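Local coordinates for protein proline dipeptidase (Streptococcus agalactiae, PDB 3OOO) that is probably a manganese-dependent hydrolase of the peptidase M24B family acting as a proline dipeptidase, represented here by its N-terminal creatinase/prolidase domain, at residues 17-22 / 46-51; 96-101 / 119-124. One frame throughout, in Å; residues are numbered along the deposited sequence.

Contact 1: 17-22 / 46-51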
loop_
_atom_site.group_PDB
_atom_site.type_symbol
_atom_site.label_atom_id
_atom_site.label_comp_id
_atom_site.label_asym_id
_atom_site.label_seq_id
_atom_site.Cartn_x
_atom_site.Cartn_y
_atom_site.Cartn_z
ATOM N N ALA A 17 11.695 -14.231 12.185
ATOM C CA ALA A 17 11.941 -12.855 11.758
ATOM C C ALA A 17 13.154 -12.209 12.425
ATOM O O ALA A 17 13.309 -12.263 13.644
ATOM C CB ALA A 17 10.700 -12.002 11.983
ATOM N N GLU A 18 14.005 -11.591 11.608
ATOM C CA GLU A 18 15.176 -10.848 12.083
ATOM C C GLU A 18 14.866 -9.365 12.245
ATOM O O GLU A 18 15.593 -8.638 12.921
ATOM C CB GLU A 18 16.371 -11.019 11.142
ATOM C CG GLU A 18 16.862 -12.461 10.978
ATOM C CD GLU A 18 16.171 -13.210 9.850
ATOM O OE1 GLU A 18 15.278 -12.636 9.181
ATOM O OE2 GLU A 18 16.527 -14.387 9.624
ATOM N N LEU A 19 13.771 -8.927 11.633
ATOM C CA LEU A 19 13.482 -7.506 11.526
ATOM C C LEU A 19 11.989 -7.257 11.368
ATOM O O LEU A 19 11.301 -8.007 10.679
ATOM C CB LEU A 19 14.218 -6.934 10.307
ATOM C CG LEU A 19 14.023 -5.457 9.943
ATOM C CD1 LEU A 19 14.635 -4.538 10.988
ATOM C CD2 LEU A 19 14.620 -5.168 8.575
ATOM N N ALA A 20 11.506 -6.200 12.015
ATOM C CA ALA A 20 10.180 -5.647 11.751
ATOM C C ALA A 20 10.347 -4.206 11.297
ATOM O O ALA A 20 11.158 -3.453 11.845
ATOM C CB ALA A 20 9.314 -5.711 12.985
ATOM N N VAL A 21 9.583 -3.832 10.280
ATOM C CA VAL A 21 9.647 -2.485 9.729
ATOM C C VAL A 21 8.280 -1.844 9.891
ATOM O O VAL A 21 7.299 -2.312 9.303
ATOM C CB VAL A 21 10.027 -2.505 8.228
ATOM C CG1 VAL A 21 10.101 -1.088 7.671
ATOM C CG2 VAL A 21 11.353 -3.227 8.001
ATOM N N PHE A 22 8.210 -0.798 10.706
ATOM C CA PHE A 22 6.955 -0.073 10.928
ATOM C C PHE A 22 6.910 1.191 10.091
ATOM O O PHE A 22 7.921 1.884 9.939
ATOM C CB PHE A 22 6.770 0.237 12.415
ATOM C CG PHE A 22 6.671 -0.994 13.265
ATOM C CD1 PHE A 22 5.453 -1.650 13.405
ATOM C CD2 PHE A 22 7.798 -1.522 13.887
ATOM C CE1 PHE A 22 5.349 -2.802 14.169
ATOM C CE2 PHE A 22 7.707 -2.676 14.662
ATOM C CZ PHE A 22 6.480 -3.318 14.804
ATOM N N PHE A 46 12.869 0.761 12.055
ATOM C CA PHE A 46 13.478 -0.554 11.906
ATOM C C PHE A 46 13.745 -1.148 13.274
ATOM O O PHE A 46 14.536 -0.611 14.045
ATOM C CB PHE A 46 14.783 -0.464 11.102
ATOM C CG PHE A 46 14.598 0.056 9.701
ATOM C CD1 PHE A 46 14.149 -0.787 8.685
ATOM C CD2 PHE A 46 14.870 1.388 9.394
ATOM C CE1 PHE A 46 13.972 -0.309 7.387
ATOM C CE2 PHE A 46 14.698 1.876 8.096
ATOM C CZ PHE A 46 14.249 1.026 7.091
ATOM N N VAL A 47 13.062 -2.250 13.566
ATOM C CA VAL A 47 13.185 -2.931 14.853
ATOM C C VAL A 47 13.895 -4.260 14.625
ATOM O O VAL A 47 13.320 -5.211 14.097
ATOM C CB VAL A 47 11.804 -3.134 15.519
ATOM C CG1 VAL A 47 11.951 -3.874 16.858
ATOM C CG2 VAL A 47 11.109 -1.790 15.717
ATOM N N TYR A 48 15.176 -4.292 14.992
ATOM C CA TYR A 48 15.994 -5.490 14.879
ATOM C C TYR A 48 15.801 -6.369 16.099
ATOM O O TYR A 48 15.416 -5.890 17.159
ATOM C CB TYR A 48 17.470 -5.126 14.775
ATOM C CG TYR A 48 17.914 -4.630 13.422
ATOM C CD1 TYR A 48 18.203 -5.523 12.391
ATOM C CD2 TYR A 48 18.087 -3.266 13.186
ATOM C CE1 TYR A 48 18.636 -5.067 11.143
ATOM C CE2 TYR A 48 18.514 -2.802 11.950
ATOM C CZ TYR A 48 18.787 -3.703 10.937
ATOM O OH TYR A 48 19.214 -3.234 9.715
ATOM N N GLU A 49 16.098 -7.653 15.930
ATOM C CA GLU A 49 16.007 -8.640 16.998
ATOM C C GLU A 49 17.099 -8.475 18.061
ATOM O O GLU A 49 16.941 -8.963 19.180
ATOM C CB GLU A 49 16.098 -10.051 16.394
ATOM C CG GLU A 49 17.422 -10.302 15.649
ATOM C CD GLU A 49 17.537 -11.667 14.987
ATOM O OE1 GLU A 49 16.695 -12.559 15.243
ATOM O OE2 GLU A 49 18.494 -11.845 14.199
ATOM N N ASP A 50 18.192 -7.791 17.718
ATOM C CA ASP A 50 19.433 -7.864 18.504
ATOM C C ASP A 50 20.090 -6.530 18.870
ATOM O O ASP A 50 21.229 -6.504 19.346
ATOM C CB ASP A 50 20.452 -8.744 17.760
ATOM C CG ASP A 50 20.781 -8.215 16.368
ATOM O OD1 ASP A 50 20.183 -7.197 15.952
ATOM O OD2 ASP A 50 21.637 -8.826 15.684
ATOM N N ARG A 51 19.384 -5.424 18.655
ATOM C CA ARG A 51 19.935 -4.101 18.940
ATOM C C ARG A 51 18.819 -3.072 19.084
ATOM O O ARG A 51 17.647 -3.388 18.866
ATOM C CB ARG A 51 20.924 -3.688 17.842
ATOM C CG ARG A 51 20.278 -3.399 16.484
ATOM C CD ARG A 51 21.312 -3.471 15.368
ATOM N NE ARG A 51 21.634 -4.854 15.012
ATOM C CZ ARG A 51 22.767 -5.241 14.427
ATOM N NH1 ARG A 51 23.714 -4.356 14.143
ATOM N NH2 ARG A 51 22.960 -6.521 14.137
HETATM O O HOH W 1 14.468 -14.086 15.132
#
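Strand 19-22 and the 46-48 part of strand 44-48 run antiparallel, their short axes 162° apart and 4.8 Å apart at closest approach. Ala20 and Val47 form the hydrogen-bonded pair: Ala20 N donates a hydrogen bond to Val47 O at 2.9 Å, within the carbonyl plane, and Val47 N returns a bond to Ala20 O at 2.8 Å, nearly along the C=O axis. Both are close to straight at the hydrogen, evidence of a regular sheet here.

The tight packing lies on the face carrying Leu19, Val21, Phe46 and Tyr48. With CG anti to the backbone N (chi1 177°), Leu19 brings CD1 across the strand gap until it stands over the centre of the Tyr48 ring, 3.9 Å from the centroid, a CH-pi contact. Val21 lies alongside Phe46, pointing the same way, and its CG2 meets Phe46 CD1 at 3.8 Å. On the face of Ala20 and Val47, Val47 CG2 approaches the Phe22 ring at its edge, 3.7 Å from Phe22 CE2; Leu5 and Ile8 of helix 3-14 also touch Val47.

At the Glu18-Glu49 end the pairing loosens. Glu49 N reaches Glu18 O at 3.2 Å with an angle of only 142° at the hydrogen, the donor standing above the carbonyl plane. The partly exposed Glu18 and Glu49 run side by side; their carboxylates stay apart, Glu18 having its polar partners, Ser96 and Lys97, outside the two segments, while a water bridges Ala17 O and Glu49 OE1, 2.7 Å from the latter. Apolar along the paired strands and hydrated where they end, the arrangement is an antiparallel pair at the middle of the mixed sheet of the creatinase/prolidase N-terminal domain.

Contact 2: 96-101 / 119-124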
loop_
_atom_site.group_PDB
_atom_site.type_symbol
_atom_site.label_atom_id
_atom_site.label_comp_id
_atom_site.label_asym_id
_atom_site.label_seq_id
_atom_site.Cartn_x
_atom_site.Cartn_y
_atom_site.Cartn_z
ATOM N N SER A 96 16.075 -13.151 6.484
ATOM C CA SER A 96 15.329 -14.191 5.802
ATOM C C SER A 96 13.845 -13.860 5.831
ATOM O O SER A 96 13.131 -14.112 4.861
ATOM C CB SER A 96 15.585 -15.556 6.444
ATOM O OG SER A 96 15.095 -15.603 7.775
ATOM N N LYS A 97 13.391 -13.304 6.954
ATOM C CA LYS A 97 11.993 -12.931 7.126
ATOM C C LYS A 97 11.884 -11.543 7.749
ATOM O O LYS A 97 12.469 -11.268 8.799
ATOM C CB LYS A 97 11.238 -13.972 7.968
ATOM C CG LYS A 97 9.722 -13.754 8.005
ATOM C CD LYS A 97 8.963 -14.934 8.612
ATOM C CE LYS A 97 8.787 -14.786 10.118
ATOM N NZ LYS A 97 7.934 -15.866 10.693
ATOM N N VAL A 98 11.133 -10.672 7.082
ATOM C CA VAL A 98 10.906 -9.316 7.572
ATOM C C VAL A 98 9.411 -9.121 7.795
ATOM O O VAL A 98 8.599 -9.419 6.911
ATOM C CB VAL A 98 11.418 -8.248 6.569
ATOM C CG1 VAL A 98 11.210 -6.845 7.129
ATOM C CG2 VAL A 98 12.891 -8.468 6.230
ATOM N N LEU A 99 9.047 -8.640 8.979
ATOM C CA LEU A 99 7.659 -8.277 9.259
ATOM C C LEU A 99 7.434 -6.822 8.863
ATOM O O LEU A 99 8.270 -5.968 9.140
ATOM C CB LEU A 99 7.320 -8.497 10.737
ATOM C CG LEU A 99 7.549 -9.887 11.343
ATOM C CD1 LEU A 99 7.084 -9.904 12.787
ATOM C CD2 LEU A 99 6.843 -10.977 10.555
ATOM N N ALA A 100 6.315 -6.552 8.197
ATOM C CA ALA A 100 5.965 -5.184 7.810
ATOM C C ALA A 100 4.466 -4.955 7.969
ATOM O O ALA A 100 3.712 -5.911 8.145
ATOM C CB ALA A 100 6.414 -4.901 6.384
ATOM N N GLU A 101 4.039 -3.693 7.919
ATOM C CA GLU A 101 2.631 -3.350 8.108
ATOM C C GLU A 101 1.884 -3.331 6.785
ATOM O O GLU A 101 1.707 -2.279 6.173
ATOM C CB GLU A 101 2.488 -2.002 8.813
ATOM C CG GLU A 101 3.091 -1.964 10.194
ATOM C CD GLU A 101 2.726 -0.694 10.908
ATOM O OE1 GLU A 101 3.520 0.269 10.839
ATOM O OE2 GLU A 101 1.629 -0.649 11.513
ATOM N N GLY A 119 14.790 -10.801 1.461
ATOM C CA GLY A 119 14.142 -11.750 2.351
ATOM C C GLY A 119 12.666 -11.803 2.036
ATOM O O GLY A 119 12.169 -11.023 1.218
ATOM N N HIS A 120 11.964 -12.727 2.677
ATOM C CA HIS A 120 10.524 -12.820 2.517
ATOM C C HIS A 120 9.836 -11.850 3.469
ATOM O O HIS A 120 10.098 -11.849 4.672
ATOM C CB HIS A 120 10.039 -14.252 2.759
ATOM C CG HIS A 120 8.554 -14.412 2.643
ATOM N ND1 HIS A 120 7.872 -14.203 1.463
ATOM C CD2 HIS A 120 7.620 -14.757 3.562
ATOM C CE1 HIS A 120 6.582 -14.411 1.661
ATOM N NE2 HIS A 120 6.403 -14.752 2.925
ATOM N N PHE A 121 8.962 -11.018 2.917
ATOM C CA PHE A 121 8.168 -10.105 3.720
ATOM C C PHE A 121 6.819 -10.711 4.040
ATOM O O PHE A 121 6.167 -11.304 3.171
ATOM C CB PHE A 121 7.941 -8.788 2.976
ATOM C CG PHE A 121 9.127 -7.869 2.973
ATOM C CD1 PHE A 121 9.137 -6.729 3.775
ATOM C CD2 PHE A 121 10.222 -8.122 2.154
ATOM C CE1 PHE A 121 10.229 -5.865 3.768
ATOM C CE2 PHE A 121 11.319 -7.266 2.143
ATOM C CZ PHE A 121 11.320 -6.132 2.953
ATOM N N GLU A 122 6.395 -10.558 5.288
ATOM C CA GLU A 122 5.025 -10.883 5.658
ATOM C C GLU A 122 4.438 -9.821 6.579
ATOM O O GLU A 122 5.167 -8.995 7.146
ATOM C CB GLU A 122 4.913 -12.289 6.258
ATOM C CG GLU A 122 5.683 -12.528 7.534
ATOM C CD GLU A 122 5.561 -13.967 8.013
ATOM O OE1 GLU A 122 5.841 -14.890 7.217
ATOM O OE2 GLU A 122 5.186 -14.175 9.186
ATOM N N ASN A 123 3.116 -9.846 6.713
ATOM C CA ASN A 123 2.408 -8.917 7.577
ATOM C C ASN A 123 2.766 -9.152 9.038
ATOM O O ASN A 123 3.242 -10.236 9.402
ATOM C CB ASN A 123 0.895 -9.051 7.374
ATOM C CG ASN A 123 0.106 -7.942 8.045
ATOM O OD1 ASN A 123 0.544 -6.792 8.109
ATOM N ND2 ASN A 123 -1.068 -8.287 8.556
ATOM N N LEU A 124 2.543 -8.129 9.859
ATOM C CA LEU A 124 2.709 -8.242 11.300
ATOM C C LEU A 124 1.967 -9.468 11.817
ATOM O O LEU A 124 0.903 -9.835 11.304
ATOM C CB LEU A 124 2.174 -6.997 12.008
ATOM C CG LEU A 124 2.727 -5.622 11.630
ATOM C CD1 LEU A 124 2.053 -4.572 12.509
ATOM C CD2 LEU A 124 4.243 -5.547 11.761
#
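Lys97 leaves strand 97-100 on the same face as His120, Leu99 and Glu122, and its side chain runs past His120 O to the carboxylate of Glu122. CB and CG, the latter anti to the backbone N (chi1 -171°), pass beside His120 O, CG at 3.9 Å. CD comes closest to the neighbouring strand, 3.4 Å from Glu122 OE1. The chain then bends at chi3 (90°), so that CE lies near Glu122 OE2 and NZ ends 3.6 Å from the same oxygen, a long salt bridge. Glu122 meets it obliquely: its CG takes the crowded position between backbone N and carbonyl carbon, the rest of the chain is extended, and CG also touches Leu99 CD2.

The backbones are parallel, 4.7 Å apart at closest approach of their axes. His120 N donates to Ser96 O from above the carbonyl plane and His120 O accepts from Val98 N in plane, whereas Glu122 N meets Val98 O at 3.0 Å, nearly along the C=O axis; Ala100 N likewise binds Glu122 O. So His120 and Glu122 each use both N-H and C=O, and the pairing fades at Leu124 N, whose bond to Ala100 O is weak.

On the opposite face Val98 CB stands over the Phe121 ring, offset toward its rim and 4.0 Å from the centroid. Ala100 CB meets the same ring at its edge, near its plane, 4.2 Å from Phe121 CD1. Leu113 and Gln114 of helix 107-116, the beta-alpha-beta crossover joining the strands, also touch Phe121. The chemistry differs by face: Val98 and Phe121 are apolar, while the other face combines buried Leu99 with a partly exposed ion pair whose length suggests modest electrostatic gain beyond the alkyl packing of Lys97.

Both contacts belong to one mixed sheet, in which strands 19-22 and 97-100 are neighbours, and their centres lie about 10 Å apart. Contact 1 is the more central, its centre about 8 Å from the chain centre, with eight of its ten touching residues buried; contact 2, about 11 Å out, includes strand 120-123, at one edge of the sheet within this chain, and is only partly buried. Accordingly the antiparallel contact 1 relies mainly on apolar and aromatic groups, whereas the parallel contact 2 adds an ion pair on one face. They meet directly: Glu18 OE2 lies 2.6 Å from Ser96 OG, and Val21 N is 2.8 Å from Leu99 O, both probable hydrogen bonds.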